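Local coordinates for coronin (Toxoplasma gondii, PDB 4OZU), which probably binds actin filaments and contributes to invasion and egress by the parasite, this chain being its WD40 domain, at residues R245-W250 / P258-E263; T222-L227 / P273-T278; R105-P110 / K120-T125. One frame throughout, in Å; residues are numbered along the deposited sequence.

In the fold
The chain folds into a WD40 beta-propeller. From the N terminus, contact 3 (105-110 with 120-125) closes first: it joins the last two strands of one blade, after an excursion in which strand 118-119 joins the sheet of the preceding blade. About 29 Å from it, between centres and across the middle of the chain, contact 2 opens at 222-227. Before contact 2 closes at 273-278, contact 1 (245-250 with 258-263) opens and closes, pairing the two outer strands of the blade begun by strand 220-223 as a hairpin. Contact 1 therefore works within a blade, whereas contact 2 joins the inner strands of adjacent blades; the two meet where I249 CG2 lies 3.8 Å from I224 CD1.

Contact 1: residues R245-W250 / P258-E263; sequences REMAIW and PVYHAE
E246 places its CG in the crowded position between the backbone N and the carbonyl carbon (chi1 56°) and then runs extended, while H261 sends its CG anti to the backbone N (chi1 -178°), so that the chains cross obliquely, bringing carboxylate and imidazole together on one face of the sheet. H261 NE2 donates to E246 OE2 at 3.0 Å. The oxygen lies in the ring plane of H261 but is met from above the carboxylate, the two planes being 88° apart. H213 ND1 bonds to the same OE2, so two histidines grip one oxygen, and the buried carboxylate would probably draw positive character onto them. M247 O lies over a face of the H261 ring, near its rim. Underneath runs the antiparallel pairing of strands 245-251 and 260-265, the two outer strands of a WD40 propeller blade. M247 N bonds to A262 O at 2.8 Å, A262 N returns to M247 O at 3.0 Å, and I249 N reaches Y260 O at 2.9 Å. A classic beta bulge then interrupts the register: I249 O accepts from V259 N at 2.7 Å and, weakly, from Y260 N at 3.5 Å. On the other face, M247 CE lies 4.1 Å from A262 CB and near the edge of the Y260 ring; a flexible thioether fits well beside the small alanine. I249, branched at CB, packs its CB on that of Y260. W250, with CG beside the backbone N, lays its indole alongside P258, whose CG sits over the six-membered ring, 4.0 Å from its centroid, in a CH-pi contact. The puckered, C-H-rich proline ring suits that aromatic face, and W250 NE1 bonds to T236 OG1 on strand 233-239, the tryptophan-to-threonine link familiar from WD repeats.

Contact 2: residues T222-L227 / P273-T278; sequences TWIDGL and PIFDET
The two segments run almost alongside, their end-to-end directions 12° apart, with the CA atoms of I224 and F275 separated by 6.5 Å, wider than the spacing of hydrogen-bonded strands, so side chains fill the interval. F275 is the centrepiece, its CG anti to the backbone N and its ring directed at the other segment. I224 crosses it at about a right angle and sets CG2 over the middle of one face, 3.8 Å from the centroid and 12° off the normal, a CH-pi contact for which a branched beta carbon is well suited. Over the opposite face, toward the rim, lies E277 N. At the ring edge, D225 O approaches F275 CE2 in the ring plane to 3.3 Å, a carbonyl dipole facing the weakly positive rim. Earlier, within the strands, T222 CG2 rests against P273 CB at 3.8 Å, while a water bound to T222 OG1 at 2.8 Å also accepts from F275 N, serving polar atoms between the segments. At the other end E277, bent at chi2, turns its carboxylate back. OE1 accepts from L227 N at 2.9 Å, from above the carboxylate plane, and also forms a salt bridge with R389; OE2 takes T278 OG1 at 2.8 Å through its anti lone pair. Both oxygens are thus held, which fixes the rotation of the group. G226, at positive phi and without a side chain, lets OE1 come to 3.4 Å from its CA. D276 OD1 closes an Asx turn with T278 N. The contact joins the innermost strands of two adjacent propeller blades: Y297 of strand 291-298 touches both I224 and F275, F235 of strand 233-239 packs on I224 and P273, and P368 of strand 367-368 covers E277 and T278.

Contact 3: residues R105-P110 / K120-T125; sequences RIWQLP and KEPIAT
P122 forms the tight part of this contact, its CG set in the angle between the R105 chain and the W107 ring. This CG lies over the six-membered ring of W107, 3.9 Å from the centroid and 21° off the normal, a CH-pi contact, and is 3.8 Å from R105 CG on the extended aliphatic chain of the arginine; a compact, rigid proline suits this corner. Beside it I106 N donates almost straight (177°) to A124 O at 2.8 Å. I106 O receives I123 N at 2.8 Å and, weakly, A124 N at 3.5 Å, a classic beta bulge, while the small A124 CB packs on I106 CG1. Toward solvent the fit loosens. K120 and E121 turn their side chains away, and a water bridges the segments, accepting from Q108 N and donating to E121 O, each at 2.9 Å. I123, though exposed, still packs closely, its CG2 3.5 Å from Q108 CB. Strands 104-108 and 124-126 are the outer pair of a WD40 blade; on the inner side strand 94-99 supplies T97, whose OG1 bonds to W107 NE1, H78 meets the indole ring, and L119 of strand 118-119 packs against it.

Contact 1: residues R245-W250 / P258-E263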
loop_
_atom_site.group_PDB
_atom_site.type_symbol
_atom_site.label_atom_id
_atom_site.label_comp_id
_atom_site.label_asym_id
_atom_site.label_seq_id
_atom_site.Cartn_x
_atom_site.Cartn_y
_atom_site.Cartn_z
ATOM N N ARG A 245 -14.101 -14.676 6.993
ATOM C CA ARG A 245 -13.371 -13.421 6.823
ATOM C C ARG A 245 -14.210 -12.259 7.340
ATOM O O ARG A 245 -15.408 -12.168 7.073
ATOM C CB ARG A 245 -12.976 -13.205 5.356
ATOM C CG ARG A 245 -12.101 -14.338 4.815
ATOM C CD ARG A 245 -11.318 -13.968 3.560
ATOM N NE ARG A 245 -12.177 -13.729 2.408
ATOM C CZ ARG A 245 -11.738 -13.640 1.157
ATOM N NH1 ARG A 245 -10.443 -13.779 0.893
ATOM N NH2 ARG A 245 -12.595 -13.427 0.167
ATOM N N GLU A 246 -13.568 -11.384 8.103
ATOM C CA GLU A 246 -14.261 -10.288 8.760
ATOM C C GLU A 246 -13.369 -9.061 8.845
ATOM O O GLU A 246 -12.193 -9.107 8.493
ATOM C CB GLU A 246 -14.708 -10.708 10.157
ATOM C CG GLU A 246 -13.568 -11.207 11.020
ATOM C CD GLU A 246 -14.022 -11.642 12.396
ATOM O OE1 GLU A 246 -15.118 -12.231 12.503
ATOM O OE2 GLU A 246 -13.287 -11.381 13.371
ATOM N N MET A 247 -13.926 -7.964 9.336
ATOM C CA MET A 247 -13.185 -6.717 9.419
ATOM C C MET A 247 -13.598 -5.928 10.643
ATOM O O MET A 247 -14.657 -6.170 11.224
ATOM C CB MET A 247 -13.413 -5.874 8.169
ATOM C CG MET A 247 -14.868 -5.545 7.936
ATOM S SD MET A 247 -15.159 -4.715 6.365
ATOM C CE MET A 247 -16.949 -4.724 6.312
ATOM N N ALA A 248 -12.755 -4.977 11.019
ATOM C CA ALA A 248 -13.019 -4.141 12.175
ATOM C C ALA A 248 -12.414 -2.761 11.997
ATOM O O ALA A 248 -11.388 -2.599 11.333
ATOM C CB ALA A 248 -12.483 -4.788 13.435
ATOM N N ILE A 249 -13.091 -1.776 12.583
ATOM C CA ILE A 249 -12.585 -0.413 12.704
ATOM C C ILE A 249 -12.230 -0.178 14.169
ATOM O O ILE A 249 -13.015 -0.510 15.059
ATOM C CB ILE A 249 -13.619 0.630 12.233
ATOM C CG1 ILE A 249 -13.864 0.491 10.728
ATOM C CG2 ILE A 249 -13.151 2.056 12.581
ATOM C CD1 ILE A 249 -14.954 1.396 10.187
ATOM N N TRP A 250 -11.044 0.377 14.396
ATOM C CA TRP A 250 -10.531 0.633 15.735
ATOM C C TRP A 250 -10.206 2.092 15.911
ATOM O O TRP A 250 -9.675 2.733 15.008
ATOM C CB TRP A 250 -9.266 -0.180 16.009
ATOM C CG TRP A 250 -9.429 -1.607 15.701
ATOM C CD1 TRP A 250 -9.295 -2.204 14.478
ATOM C CD2 TRP A 250 -9.773 -2.645 16.622
ATOM N NE1 TRP A 250 -9.527 -3.548 14.585
ATOM C CE2 TRP A 250 -9.830 -3.845 15.889
ATOM C CE3 TRP A 250 -10.043 -2.674 17.990
ATOM C CZ2 TRP A 250 -10.141 -5.062 16.482
ATOM C CZ3 TRP A 250 -10.350 -3.879 18.577
ATOM C CH2 TRP A 250 -10.397 -5.061 17.825
ATOM N N PRO A 258 -13.633 -2.993 19.047
ATOM C CA PRO A 258 -13.886 -2.325 17.769
ATOM C C PRO A 258 -14.948 -1.245 17.896
ATOM O O PRO A 258 -15.858 -1.359 18.721
ATOM C CB PRO A 258 -14.384 -3.459 16.857
ATOM C CG PRO A 258 -14.001 -4.719 17.530
ATOM C CD PRO A 258 -13.949 -4.429 18.996
ATOM N N VAL A 259 -14.802 -0.198 17.094
ATOM C CA VAL A 259 -15.852 0.783 16.903
ATOM C C VAL A 259 -16.932 0.158 16.030
ATOM O O VAL A 259 -18.125 0.422 16.199
ATOM C CB VAL A 259 -15.310 2.065 16.243
ATOM C CG1 VAL A 259 -16.454 3.011 15.876
ATOM C CG2 VAL A 259 -14.321 2.752 17.167
ATOM N N TYR A 260 -16.486 -0.696 15.113
ATOM C CA TYR A 260 -17.354 -1.369 14.162
ATOM C C TYR A 260 -16.731 -2.722 13.800
ATOM O O TYR A 260 -15.508 -2.832 13.667
ATOM C CB TYR A 260 -17.552 -0.494 12.915
ATOM C CG TYR A 260 -18.340 -1.153 11.809
ATOM C CD1 TYR A 260 -19.722 -1.244 11.869
ATOM C CD2 TYR A 260 -17.695 -1.688 10.705
ATOM C CE1 TYR A 260 -20.441 -1.851 10.858
ATOM C CE2 TYR A 260 -18.404 -2.296 9.688
ATOM C CZ TYR A 260 -19.773 -2.374 9.767
ATOM O OH TYR A 260 -20.468 -2.979 8.743
ATOM N N HIS A 261 -17.563 -3.748 13.671
ATOM C CA HIS A 261 -17.094 -5.084 13.309
ATOM C C HIS A 261 -18.130 -5.744 12.414
ATOM O O HIS A 261 -19.332 -5.661 12.688
ATOM C CB HIS A 261 -16.854 -5.931 14.564
ATOM C CG HIS A 261 -16.319 -7.305 14.285
ATOM N ND1 HIS A 261 -17.131 -8.365 13.941
ATOM C CD2 HIS A 261 -15.056 -7.792 14.316
ATOM C CE1 HIS A 261 -16.390 -9.445 13.761
ATOM N NE2 HIS A 261 -15.127 -9.125 13.984
ATOM N N ALA A 262 -17.677 -6.397 11.346
ATOM C CA ALA A 262 -18.602 -7.076 10.442
ATOM C C ALA A 262 -17.956 -8.240 9.710
ATOM O O ALA A 262 -16.763 -8.217 9.400
ATOM C CB ALA A 262 -19.168 -6.082 9.433
ATOM N N GLU A 263 -18.763 -9.257 9.435
ATOM C CA GLU A 263 -18.354 -10.368 8.587
ATOM C C GLU A 263 -18.287 -9.900 7.134
ATOM O O GLU A 263 -19.072 -9.048 6.713
ATOM C CB GLU A 263 -19.330 -11.540 8.743
ATOM C CG GLU A 263 -18.940 -12.799 7.979
ATOM C CD GLU A 263 -19.880 -13.965 8.250
ATOM O OE1 GLU A 263 -20.586 -13.937 9.282
ATOM O OE2 GLU A 263 -19.914 -14.909 7.432
#

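Contact 2: residues T222-L227 / P273-T278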
loop_
_atom_site.group_PDB
_atom_site.type_symbol
_atom_site.label_atom_id
_atom_site.label_comp_id
_atom_site.label_asym_id
_atom_site.label_seq_id
_atom_site.Cartn_x
_atom_site.Cartn_y
_atom_site.Cartn_z
ATOM N N THR A 222 -4.584 -1.357 7.863
ATOM C CA THR A 222 -4.181 -0.099 7.270
ATOM C C THR A 222 -4.862 1.016 8.062
ATOM O O THR A 222 -5.830 0.769 8.780
ATOM C CB THR A 222 -4.543 -0.018 5.784
ATOM O OG1 THR A 222 -3.834 1.070 5.177
ATOM C CG2 THR A 222 -6.034 0.162 5.600
ATOM N N TRP A 223 -4.361 2.238 7.937
ATOM C CA TRP A 223 -4.963 3.366 8.623
ATOM C C TRP A 223 -6.117 3.923 7.809
ATOM O O TRP A 223 -6.090 3.874 6.581
ATOM C CB TRP A 223 -3.925 4.453 8.877
ATOM C CG TRP A 223 -2.972 4.085 9.942
ATOM C CD1 TRP A 223 -1.881 3.288 9.817
ATOM C CD2 TRP A 223 -3.019 4.500 11.313
ATOM N NE1 TRP A 223 -1.232 3.177 11.027
ATOM C CE2 TRP A 223 -1.915 3.910 11.963
ATOM C CE3 TRP A 223 -3.880 5.314 12.054
ATOM C CZ2 TRP A 223 -1.650 4.108 13.313
ATOM C CZ3 TRP A 223 -3.614 5.505 13.402
ATOM C CH2 TRP A 223 -2.509 4.904 14.014
ATOM N N ILE A 224 -7.129 4.436 8.503
ATOM C CA ILE A 224 -8.257 5.075 7.855
ATOM C C ILE A 224 -8.510 6.431 8.514
ATOM O O ILE A 224 -9.628 6.753 8.904
ATOM C CB ILE A 224 -9.520 4.172 7.891
ATOM C CG1 ILE A 224 -9.811 3.700 9.322
ATOM C CG2 ILE A 224 -9.331 2.984 6.954
ATOM C CD1 ILE A 224 -11.075 2.871 9.465
ATOM N N ASP A 225 -7.434 7.211 8.648
ATOM C CA ASP A 225 -7.533 8.623 9.001
ATOM C C ASP A 225 -7.415 9.435 7.698
ATOM O O ASP A 225 -8.089 9.112 6.720
ATOM C CB ASP A 225 -6.487 9.014 10.072
ATOM C CG ASP A 225 -5.042 8.618 9.720
ATOM O OD1 ASP A 225 -4.791 7.771 8.839
ATOM O OD2 ASP A 225 -4.128 9.155 10.381
ATOM N N GLY A 226 -6.596 10.478 7.661
ATOM C CA GLY A 226 -6.541 11.312 6.476
ATOM C C GLY A 226 -7.814 12.121 6.267
ATOM O O GLY A 226 -8.611 12.319 7.193
ATOM N N LEU A 227 -8.003 12.600 5.040
ATOM C CA LEU A 227 -9.062 13.559 4.737
ATOM C C LEU A 227 -10.464 13.006 4.935
ATOM O O LEU A 227 -11.342 13.688 5.479
ATOM C CB LEU A 227 -8.930 14.041 3.291
ATOM C CG LEU A 227 -9.846 15.202 2.918
ATOM C CD1 LEU A 227 -9.408 16.458 3.651
ATOM C CD2 LEU A 227 -9.862 15.431 1.400
ATOM N N PRO A 273 -6.283 -4.638 2.887
ATOM C CA PRO A 273 -7.082 -3.414 2.805
ATOM C C PRO A 273 -6.305 -2.271 2.164
ATOM O O PRO A 273 -5.152 -2.031 2.530
ATOM C CB PRO A 273 -7.399 -3.111 4.271
ATOM C CG PRO A 273 -6.202 -3.615 5.005
ATOM C CD PRO A 273 -5.699 -4.812 4.230
ATOM N N ILE A 274 -6.939 -1.591 1.208
ATOM C CA ILE A 274 -6.371 -0.421 0.549
ATOM C C ILE A 274 -7.295 0.770 0.757
ATOM O O ILE A 274 -8.448 0.740 0.317
ATOM C CB ILE A 274 -6.179 -0.658 -0.964
ATOM C CG1 ILE A 274 -5.270 -1.870 -1.208
ATOM C CG2 ILE A 274 -5.629 0.584 -1.643
ATOM C CD1 ILE A 274 -3.872 -1.739 -0.634
ATOM N N PHE A 275 -6.797 1.808 1.425
ATOM C CA PHE A 275 -7.597 2.994 1.709
ATOM C C PHE A 275 -7.231 4.168 0.811
ATOM O O PHE A 275 -6.068 4.557 0.715
ATOM C CB PHE A 275 -7.439 3.404 3.174
ATOM C CG PHE A 275 -8.414 4.465 3.629
ATOM C CD1 PHE A 275 -9.777 4.317 3.426
ATOM C CD2 PHE A 275 -7.964 5.592 4.299
ATOM C CE1 PHE A 275 -10.666 5.277 3.870
ATOM C CE2 PHE A 275 -8.849 6.559 4.744
ATOM C CZ PHE A 275 -10.197 6.401 4.533
ATOM N N ASP A 276 -8.248 4.707 0.149
ATOM C CA ASP A 276 -8.161 5.974 -0.566
ATOM C C ASP A 276 -8.523 7.056 0.443
ATOM O O ASP A 276 -9.694 7.293 0.718
ATOM C CB ASP A 276 -9.106 5.970 -1.778
ATOM C CG ASP A 276 -9.206 7.328 -2.484
ATOM O OD1 ASP A 276 -8.629 8.326 -1.994
ATOM O OD2 ASP A 276 -9.905 7.397 -3.536
ATOM N N GLU A 277 -7.504 7.696 1.006
ATOM C CA GLU A 277 -7.699 8.636 2.102
ATOM C C GLU A 277 -8.459 9.880 1.651
ATOM O O GLU A 277 -8.968 10.636 2.477
ATOM C CB GLU A 277 -6.348 9.047 2.693
ATOM C CG GLU A 277 -5.539 10.000 1.810
ATOM C CD GLU A 277 -5.880 11.463 2.056
ATOM O OE1 GLU A 277 -5.897 11.884 3.235
ATOM O OE2 GLU A 277 -6.133 12.192 1.071
ATOM N N THR A 278 -8.514 10.088 0.341
ATOM C CA THR A 278 -9.075 11.311 -0.221
ATOM C C THR A 278 -10.589 11.221 -0.425
ATOM O O THR A 278 -11.294 12.216 -0.245
ATOM C CB THR A 278 -8.395 11.656 -1.565
ATOM O OG1 THR A 278 -6.976 11.454 -1.452
ATOM C CG2 THR A 278 -8.674 13.103 -1.952
HETATM O O HOH W 1 -4.024 1.881 2.542
#

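Contact 3: residues R105-P110 / K120-T125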
loop_
_atom_site.group_PDB
_atom_site.type_symbol
_atom_site.label_atom_id
_atom_site.label_comp_id
_atom_site.label_asym_id
_atom_site.label_seq_id
_atom_site.Cartn_x
_atom_site.Cartn_y
_atom_site.Cartn_z
ATOM N N ARG A 105 16.776 -2.219 0.623
ATOM C CA ARG A 105 17.562 -1.482 -0.358
ATOM C C ARG A 105 16.778 -0.285 -0.877
ATOM O O ARG A 105 15.609 -0.413 -1.222
ATOM C CB ARG A 105 17.952 -2.398 -1.521
ATOM C CG ARG A 105 18.918 -3.502 -1.123
ATOM C CD ARG A 105 19.145 -4.498 -2.253
ATOM N NE ARG A 105 20.167 -5.488 -1.907
ATOM C CZ ARG A 105 19.942 -6.606 -1.221
ATOM N NH1 ARG A 105 18.722 -6.900 -0.791
ATOM N NH2 ARG A 105 20.944 -7.446 -0.965
ATOM N N ILE A 106 17.428 0.875 -0.907
ATOM C CA ILE A 106 16.841 2.080 -1.485
ATOM C C ILE A 106 17.446 2.270 -2.868
ATOM O O ILE A 106 18.665 2.251 -3.031
ATOM C CB ILE A 106 17.096 3.342 -0.625
ATOM C CG1 ILE A 106 16.793 3.076 0.855
ATOM C CG2 ILE A 106 16.261 4.505 -1.136
ATOM C CD1 ILE A 106 15.410 2.547 1.127
ATOM N N TRP A 107 16.582 2.448 -3.858
ATOM C CA TRP A 107 16.995 2.533 -5.248
ATOM C C TRP A 107 16.700 3.905 -5.838
ATOM O O TRP A 107 15.700 4.526 -5.488
ATOM C CB TRP A 107 16.273 1.472 -6.068
ATOM C CG TRP A 107 16.511 0.084 -5.605
ATOM C CD1 TRP A 107 15.683 -0.674 -4.835
ATOM C CD2 TRP A 107 17.653 -0.734 -5.895
ATOM N NE1 TRP A 107 16.235 -1.914 -4.627
ATOM C CE2 TRP A 107 17.445 -1.976 -5.265
ATOM C CE3 TRP A 107 18.828 -0.535 -6.623
ATOM C CZ2 TRP A 107 18.369 -3.012 -5.340
ATOM C CZ3 TRP A 107 19.743 -1.566 -6.700
ATOM C CH2 TRP A 107 19.508 -2.790 -6.061
ATOM N N GLN A 108 17.567 4.360 -6.738
ATOM C CA GLN A 108 17.330 5.582 -7.499
ATOM C C GLN A 108 17.395 5.303 -8.994
ATOM O O GLN A 108 18.468 5.035 -9.543
ATOM C CB GLN A 108 18.341 6.663 -7.129
ATOM C CG GLN A 108 18.037 8.014 -7.760
ATOM C CD GLN A 108 18.933 9.116 -7.240
ATOM O OE1 GLN A 108 20.063 8.869 -6.821
ATOM N NE2 GLN A 108 18.429 10.343 -7.258
ATOM N N LEU A 109 16.243 5.373 -9.655
ATOM C CA LEU A 109 16.173 5.163 -11.102
ATOM C C LEU A 109 16.829 6.311 -11.862
ATOM O O LEU A 109 16.857 7.443 -11.378
ATOM C CB LEU A 109 14.714 5.014 -11.548
ATOM C CG LEU A 109 14.005 3.758 -11.038
ATOM C CD1 LEU A 109 12.504 3.923 -11.114
ATOM C CD2 LEU A 109 14.445 2.538 -11.830
ATOM N N PRO A 110 17.352 6.032 -13.067
ATOM C CA PRO A 110 17.922 7.112 -13.877
ATOM C C PRO A 110 16.840 8.062 -14.366
ATOM O O PRO A 110 15.659 7.739 -14.226
ATOM C CB PRO A 110 18.572 6.369 -15.050
ATOM C CG PRO A 110 17.790 5.109 -15.169
ATOM C CD PRO A 110 17.415 4.732 -13.762
ATOM N N LYS A 120 22.027 -2.112 -10.280
ATOM C CA LYS A 120 22.668 -3.133 -9.452
ATOM C C LYS A 120 23.020 -2.608 -8.068
ATOM O O LYS A 120 22.997 -3.360 -7.094
ATOM C CB LYS A 120 23.933 -3.662 -10.133
ATOM C CG LYS A 120 23.672 -4.711 -11.200
ATOM C CD LYS A 120 24.966 -5.386 -11.636
ATOM C CE LYS A 120 24.696 -6.598 -12.514
ATOM N NZ LYS A 120 25.947 -7.330 -12.869
ATOM N N GLU A 121 23.354 -1.323 -7.987
ATOM C CA GLU A 121 23.780 -0.716 -6.726
ATOM C C GLU A 121 22.699 0.183 -6.127
ATOM O O GLU A 121 22.290 1.160 -6.748
ATOM C CB GLU A 121 25.058 0.096 -6.938
ATOM C CG GLU A 121 26.263 -0.735 -7.365
ATOM C CD GLU A 121 26.856 -1.559 -6.230
ATOM O OE1 GLU A 121 26.260 -1.598 -5.131
ATOM O OE2 GLU A 121 27.929 -2.164 -6.439
ATOM N N PRO A 122 22.221 -0.143 -4.914
ATOM C CA PRO A 122 21.308 0.785 -4.240
ATOM C C PRO A 122 22.017 2.058 -3.802
ATOM O O PRO A 122 23.234 2.033 -3.617
ATOM C CB PRO A 122 20.827 0.000 -3.012
ATOM C CG PRO A 122 21.288 -1.400 -3.196
ATOM C CD PRO A 122 22.465 -1.354 -4.114
ATOM N N ILE A 123 21.277 3.149 -3.636
ATOM C CA ILE A 123 21.863 4.380 -3.111
ATOM C C ILE A 123 21.997 4.300 -1.589
ATOM O O ILE A 123 22.767 5.042 -0.979
ATOM C CB ILE A 123 21.033 5.626 -3.495
ATOM C CG1 ILE A 123 19.602 5.525 -2.953
ATOM C CG2 ILE A 123 21.034 5.808 -5.007
ATOM C CD1 ILE A 123 18.828 6.817 -3.062
ATOM N N ALA A 124 21.239 3.392 -0.985
ATOM C CA ALA A 124 21.355 3.112 0.442
ATOM C C ALA A 124 21.035 1.643 0.694
ATOM O O ALA A 124 20.064 1.104 0.149
ATOM C CB ALA A 124 20.427 4.020 1.259
ATOM N N THR A 125 21.879 1.005 1.499
ATOM C CA THR A 125 21.721 -0.394 1.867
ATOM C C THR A 125 21.524 -0.459 3.381
ATOM O O THR A 125 22.448 -0.182 4.141
ATOM C CB THR A 125 22.939 -1.235 1.434
ATOM O OG1 THR A 125 23.081 -1.162 0.009
ATOM C CG2 THR A 125 22.774 -2.688 1.843
HETATM O O HOH W 2 20.078 2.942 -7.149
#